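Local coordinates for serpin B3 (Homo sapiens, PDB 4ZK3), which probably inhibits proteases by the serpin mechanism and, as Pso p27, forms large aggregates linked to psoriasis, at residues S242-L247 against L370-Q375; G184-K189 against V334-E339. One frame throughout, in Å; residues are numbered along the deposited sequence.

Contact 1: residues S242-L247 against L370-Q375; sequences SMIVLL and LFFIRQ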
loop_
_atom_site.group_PDB
_atom_site.type_symbol
_atom_site.label_atom_id
_atom_site.label_comp_id
_atom_site.label_asym_id
_atom_site.label_seq_id
_atom_site.Cartn_x
_atom_site.Cartn_y
_atom_site.Cartn_z
ATOM N N SER A 242 -11.823 -7.633 2.873
ATOM C CA SER A 242 -11.361 -9.021 2.935
ATOM C C SER A 242 -9.857 -9.102 2.729
ATOM O O SER A 242 -9.253 -8.235 2.138
ATOM C CB SER A 242 -11.991 -9.825 1.828
ATOM O OG SER A 242 -13.334 -10.043 2.029
ATOM N N MET A 243 -9.271 -10.204 3.161
ATOM C CA MET A 243 -7.881 -10.500 2.871
ATOM C C MET A 243 -7.972 -11.634 1.867
ATOM O O MET A 243 -8.642 -12.626 2.129
ATOM C CB MET A 243 -7.086 -10.971 4.085
ATOM C CG MET A 243 -5.659 -11.422 3.714
ATOM S SD MET A 243 -4.493 -11.735 5.052
ATOM C CE MET A 243 -4.039 -10.102 5.621
ATOM N N ILE A 244 -7.330 -11.452 0.739
ATOM C CA ILE A 244 -7.284 -12.504 -0.322
ATOM C C ILE A 244 -5.905 -13.103 -0.265
ATOM O O ILE A 244 -4.921 -12.347 -0.169
ATOM C CB ILE A 244 -7.440 -11.884 -1.709
ATOM C CG1 ILE A 244 -8.749 -11.144 -1.792
ATOM C CG2 ILE A 244 -7.282 -12.935 -2.828
ATOM C CD1 ILE A 244 -9.924 -11.918 -1.339
ATOM N N VAL A 245 -5.808 -14.422 -0.360
ATOM C CA VAL A 245 -4.502 -15.105 -0.306
ATOM C C VAL A 245 -4.362 -16.016 -1.540
ATOM O O VAL A 245 -5.322 -16.684 -1.920
ATOM C CB VAL A 245 -4.361 -15.968 0.974
ATOM C CG1 VAL A 245 -3.062 -16.756 0.986
ATOM C CG2 VAL A 245 -4.449 -15.140 2.233
ATOM N N LEU A 246 -3.188 -15.989 -2.147
ATOM C CA LEU A 246 -2.839 -16.829 -3.286
ATOM C C LEU A 246 -1.669 -17.703 -2.919
ATOM O O LEU A 246 -0.550 -17.203 -2.650
ATOM C CB LEU A 246 -2.528 -15.963 -4.493
ATOM C CG LEU A 246 -3.713 -15.155 -5.030
ATOM C CD1 LEU A 246 -3.625 -13.731 -4.546
ATOM C CD2 LEU A 246 -3.805 -15.177 -6.557
ATOM N N LEU A 247 -1.945 -19.023 -2.894
ATOM C CA LEU A 247 -1.042 -20.064 -2.437
ATOM C C LEU A 247 -0.603 -20.991 -3.579
ATOM O O LEU A 247 -1.446 -21.674 -4.130
ATOM C CB LEU A 247 -1.772 -20.890 -1.365
ATOM C CG LEU A 247 -0.910 -21.972 -0.718
ATOM C CD1 LEU A 247 0.269 -21.349 0.039
ATOM C CD2 LEU A 247 -1.764 -22.826 0.177
ATOM N N LEU A 370 1.206 -15.031 -1.653
ATOM C CA LEU A 370 0.815 -13.637 -1.855
ATOM C C LEU A 370 -0.473 -13.290 -1.115
ATOM O O LEU A 370 -1.311 -14.143 -0.878
ATOM C CB LEU A 370 0.673 -13.313 -3.323
ATOM C CG LEU A 370 1.866 -13.741 -4.178
ATOM C CD1 LEU A 370 1.455 -13.835 -5.662
ATOM C CD2 LEU A 370 3.070 -12.832 -4.022
ATOM N N PHE A 371 -0.606 -12.063 -0.631
ATOM C CA PHE A 371 -1.820 -11.754 0.067
ATOM C C PHE A 371 -2.088 -10.283 -0.150
ATOM O O PHE A 371 -1.151 -9.474 -0.432
ATOM C CB PHE A 371 -1.719 -12.158 1.554
ATOM C CG PHE A 371 -0.667 -11.373 2.324
ATOM C CD1 PHE A 371 0.681 -11.742 2.274
ATOM C CD2 PHE A 371 -1.014 -10.275 3.102
ATOM C CE1 PHE A 371 1.676 -11.023 2.935
ATOM C CE2 PHE A 371 -0.008 -9.524 3.762
ATOM C CZ PHE A 371 1.344 -9.903 3.656
ATOM N N PHE A 372 -3.344 -9.905 0.003
ATOM C CA PHE A 372 -3.706 -8.492 -0.045
ATOM C C PHE A 372 -4.988 -8.231 0.682
ATOM O O PHE A 372 -5.768 -9.163 0.935
ATOM C CB PHE A 372 -3.732 -7.958 -1.479
ATOM C CG PHE A 372 -4.766 -8.570 -2.364
ATOM C CD1 PHE A 372 -6.041 -8.035 -2.433
ATOM C CD2 PHE A 372 -4.438 -9.646 -3.196
ATOM C CE1 PHE A 372 -6.970 -8.584 -3.306
ATOM C CE2 PHE A 372 -5.364 -10.217 -4.056
ATOM C CZ PHE A 372 -6.639 -9.666 -4.140
ATOM N N ILE A 373 -5.155 -6.957 1.061
ATOM C CA ILE A 373 -6.329 -6.497 1.754
ATOM C C ILE A 373 -7.085 -5.585 0.797
ATOM O O ILE A 373 -6.562 -4.577 0.327
ATOM C CB ILE A 373 -5.997 -5.802 3.078
ATOM C CG1 ILE A 373 -5.364 -6.801 4.071
ATOM C CG2 ILE A 373 -7.254 -5.169 3.692
ATOM C CD1 ILE A 373 -4.666 -6.136 5.235
ATOM N N ARG A 374 -8.340 -5.929 0.568
ATOM C CA ARG A 374 -9.210 -5.293 -0.383
ATOM C C ARG A 374 -10.433 -4.687 0.290
ATOM O O ARG A 374 -11.071 -5.335 1.124
ATOM C CB ARG A 374 -9.685 -6.351 -1.372
ATOM C CG ARG A 374 -10.549 -5.817 -2.524
ATOM C CD ARG A 374 -10.928 -6.980 -3.477
ATOM N NE ARG A 374 -11.872 -7.916 -2.832
ATOM C CZ ARG A 374 -12.104 -9.183 -3.227
ATOM N NH1 ARG A 374 -11.494 -9.719 -4.290
ATOM N NH2 ARG A 374 -12.993 -9.919 -2.555
ATOM N N GLN A 375 -10.803 -3.485 -0.153
ATOM C CA GLN A 375 -12.109 -2.865 0.205
ATOM C C GLN A 375 -13.139 -3.370 -0.822
ATOM O O GLN A 375 -13.000 -3.173 -2.040
ATOM C CB GLN A 375 -11.996 -1.375 0.366
ATOM C CG GLN A 375 -13.092 -0.527 -0.234
ATOM C CD GLN A 375 -14.028 0.030 0.751
ATOM O OE1 GLN A 375 -13.628 0.658 1.722
ATOM N NE2 GLN A 375 -15.294 -0.142 0.489
#

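Contact 2: residues G184-K189 against V334-E339; sequences GQWEKK and VEVTEE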
loop_
_atom_site.group_PDB
_atom_site.type_symbol
_atom_site.label_atom_id
_atom_site.label_comp_id
_atom_site.label_asym_id
_atom_site.label_seq_id
_atom_site.Cartn_x
_atom_site.Cartn_y
_atom_site.Cartn_z
ATOM N N GLY A 184 -8.870 -4.747 11.807
ATOM C CA GLY A 184 -10.199 -5.359 11.746
ATOM C C GLY A 184 -10.203 -6.760 12.299
ATOM O O GLY A 184 -9.180 -7.464 12.228
ATOM N N GLN A 185 -11.334 -7.153 12.840
ATOM C CA GLN A 185 -11.596 -8.530 13.258
ATOM C C GLN A 185 -11.955 -9.434 12.063
ATOM O O GLN A 185 -12.720 -9.015 11.211
ATOM C CB GLN A 185 -12.786 -8.550 14.221
ATOM C CG GLN A 185 -12.608 -7.775 15.543
ATOM C CD GLN A 185 -13.920 -7.643 16.330
ATOM O OE1 GLN A 185 -14.785 -8.516 16.296
ATOM N NE2 GLN A 185 -14.080 -6.538 16.998
ATOM N N TRP A 186 -11.446 -10.682 12.058
ATOM C CA TRP A 186 -11.887 -11.705 11.125
ATOM C C TRP A 186 -13.329 -11.878 11.364
ATOM O O TRP A 186 -13.769 -11.761 12.495
ATOM C CB TRP A 186 -11.201 -13.047 11.390
ATOM C CG TRP A 186 -9.771 -13.077 11.142
ATOM C CD1 TRP A 186 -8.811 -13.413 12.058
ATOM C CD2 TRP A 186 -9.052 -12.709 9.940
ATOM N NE1 TRP A 186 -7.559 -13.304 11.513
ATOM C CE2 TRP A 186 -7.667 -12.893 10.211
ATOM C CE3 TRP A 186 -9.434 -12.228 8.672
ATOM C CZ2 TRP A 186 -6.668 -12.616 9.259
ATOM C CZ3 TRP A 186 -8.473 -11.970 7.748
ATOM C CH2 TRP A 186 -7.094 -12.157 8.030
ATOM N N GLU A 187 -14.076 -12.156 10.317
ATOM C CA GLU A 187 -15.442 -12.537 10.484
ATOM C C GLU A 187 -15.585 -13.845 11.322
ATOM O O GLU A 187 -16.461 -13.908 12.208
ATOM C CB GLU A 187 -16.108 -12.698 9.126
ATOM C CG GLU A 187 -17.497 -13.371 9.193
ATOM C CD GLU A 187 -18.150 -13.412 7.837
ATOM O OE1 GLU A 187 -17.675 -14.126 6.961
ATOM O OE2 GLU A 187 -19.094 -12.653 7.630
ATOM N N LYS A 188 -14.767 -14.849 10.979
ATOM C CA LYS A 188 -14.581 -16.078 11.742
ATOM C C LYS A 188 -13.198 -16.134 12.361
ATOM O O LYS A 188 -12.174 -16.446 11.687
ATOM C CB LYS A 188 -14.761 -17.261 10.842
ATOM C CG LYS A 188 -16.202 -17.404 10.356
ATOM C CD LYS A 188 -16.371 -18.383 9.190
ATOM C CE LYS A 188 -17.655 -18.137 8.378
ATOM N NZ LYS A 188 -17.650 -18.840 7.046
ATOM N N LYS A 189 -13.134 -15.802 13.636
ATOM C CA LYS A 189 -11.873 -15.781 14.348
ATOM C C LYS A 189 -11.225 -17.157 14.451
ATOM O O LYS A 189 -11.860 -18.157 14.271
ATOM C CB LYS A 189 -12.059 -15.177 15.701
ATOM C CG LYS A 189 -12.389 -13.712 15.615
ATOM C CD LYS A 189 -12.371 -13.041 16.968
ATOM C CE LYS A 189 -12.730 -11.574 16.816
ATOM N NZ LYS A 189 -12.225 -10.857 18.009
ATOM N N VAL A 334 2.268 -4.984 8.652
ATOM C CA VAL A 334 1.063 -5.772 8.837
ATOM C C VAL A 334 1.345 -6.809 9.912
ATOM O O VAL A 334 2.460 -7.364 9.980
ATOM C CB VAL A 334 0.612 -6.479 7.494
ATOM C CG1 VAL A 334 1.699 -7.366 6.928
ATOM C CG2 VAL A 334 -0.721 -7.193 7.622
ATOM N N GLU A 335 0.327 -7.081 10.712
ATOM C CA GLU A 335 0.369 -8.225 11.616
ATOM C C GLU A 335 -0.936 -8.961 11.543
ATOM O O GLU A 335 -2.001 -8.374 11.641
ATOM C CB GLU A 335 0.618 -7.797 13.081
ATOM C CG GLU A 335 0.686 -9.009 14.018
ATOM C CD GLU A 335 1.170 -8.721 15.412
ATOM O OE1 GLU A 335 1.086 -7.570 15.862
ATOM O OE2 GLU A 335 1.617 -9.690 16.052
ATOM N N VAL A 336 -0.839 -10.269 11.455
ATOM C CA VAL A 336 -1.988 -11.169 11.457
ATOM C C VAL A 336 -1.980 -12.034 12.737
ATOM O O VAL A 336 -0.956 -12.578 13.113
ATOM C CB VAL A 336 -1.877 -12.011 10.145
ATOM C CG1 VAL A 336 -2.727 -13.269 10.153
ATOM C CG2 VAL A 336 -2.253 -11.110 8.968
ATOM N N THR A 337 -3.127 -12.092 13.416
ATOM C CA THR A 337 -3.324 -12.840 14.636
ATOM C C THR A 337 -4.608 -13.632 14.472
ATOM O O THR A 337 -5.288 -13.544 13.438
ATOM C CB THR A 337 -3.499 -11.936 15.887
ATOM O OG1 THR A 337 -4.797 -11.307 15.846
ATOM C CG2 THR A 337 -2.392 -10.887 15.963
ATOM N N GLU A 338 -4.937 -14.407 15.513
ATOM C CA GLU A 338 -6.223 -15.119 15.617
ATOM C C GLU A 338 -7.459 -14.205 15.650
ATOM O O GLU A 338 -8.558 -14.633 15.241
ATOM C CB GLU A 338 -6.211 -16.028 16.885
ATOM C CG GLU A 338 -5.203 -17.168 16.818
ATOM C CD GLU A 338 -3.798 -16.837 17.318
ATOM O OE1 GLU A 338 -3.450 -15.647 17.490
ATOM O OE2 GLU A 338 -2.978 -17.770 17.534
ATOM N N GLU A 339 -7.310 -12.973 16.151
ATOM C CA GLU A 339 -8.455 -12.028 16.219
ATOM C C GLU A 339 -8.768 -11.314 14.901
ATOM O O GLU A 339 -9.950 -11.064 14.598
ATOM C CB GLU A 339 -8.271 -10.958 17.328
ATOM C CG GLU A 339 -8.639 -11.485 18.752
ATOM C CD GLU A 339 -7.647 -12.547 19.272
ATOM O OE1 GLU A 339 -6.418 -12.402 18.991
ATOM O OE2 GLU A 339 -8.081 -13.523 19.935
#

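Contact 1: residues S242-L247 against L370-Q375
Ser242-Leu246 and Leu370-Arg374 run antiparallel as neighbouring strands of the serpin B sheet, their axes 4.6 Å apart at 157° and joined by six backbone hydrogen bonds in three paired rungs. The shortest is Ile244 N to Phe372 O, 2.8 Å. Between the rungs, in the non-hydrogen-bonded pairs Met243-Ile373 and Val245-Phe371, CA-H groups also lean on carbonyl oxygens, Met243 CA standing 3.2 Å from Phe372 O. On the face carrying Ile244, Leu246 and Phe372, the Phe372 ring has CG lodged between its backbone N and carbonyl carbon (chi1 64°), which turns the ring under Ile244: CB of Ile244 sits over one face in a CH-pi contact, 3.6 Å from the centroid, while Leu246 CD1 meets the ring edge at CE2. CD1 of Ile244 lies in turn over one face of the Arg374 guanidinium. That buried charge is anchored by Thr270 O at NH1 and Asn376 OD1 at NE, and Ser242 OG binds both Glu233 and Asn376. On the other face Met243, bent at chi3 (-75°), brings CE obliquely to the Phe371 ring, 3.9 Å from CD2, and equally close to Ile373 CG1.

Contact 2: residues G184-K189 against V334-E339
Glu339 O takes the backbone N-H of Trp186 at 3.0 Å and also the CA-H of Gln185, in what is probably the serpin breach, where strand 174-185 ends and strand 325-336 turns into strand 340-351, at one end of the A sheet. Strand 340-351 lies between the other two, as expected of an inserted reactive-centre loop. Trp186 is tied a second time from its side chain: NE1 donates to Thr337 O at 3.0 Å and 161°, almost straight along the C=O direction and close to the indole plane. With the indole so fixed, CD1 lies 3.4 Å from Glu338 O, and CZ2 meets Val336 CG1 at 4.1 Å. The ring edge thus meets one methyl and two carbonyl oxygens, while Tyr236 lies nearly parallel to the indole. The segment 334-339 holds its own bend through an ST turn, Thr337 OG1 accepting from Glu339 N, and the Glu338 carboxylate is held by Thr195 and by a salt bridge to Arg286. The extended Lys189 chain runs past the Glu339 carbonyl, CE 3.6 Å from Glu339 O; its NZ ends 3.7 Å from Glu339 CG but 5.3 Å from Glu339 OE2, the opposite charges near yet unjoined.

In the fold
The two contacts, whose centres are about 13 Å apart, lie in different layers of the serpin fold: contact 1 within the B sheet, contact 2 at one end of the A sheet. They meet directly through contact 1's Met243 and Phe371. Met243 SD packs 4.0 Å from Trp186 CH2, and Met243 CE is 3.9 Å from Val336 CG2, so one methionine bridges both segments of contact 2. Farther along, Phe371 CZ is 4.2 Å from Val334 CG1. Tyr236, which follows strand 229-235, touches Met243 and lies alongside Trp186. The segment leading into the probable reactive-centre hinge, 334-339, and Trp186 beside it thus rest on Met243 and Phe371 of the B sheet.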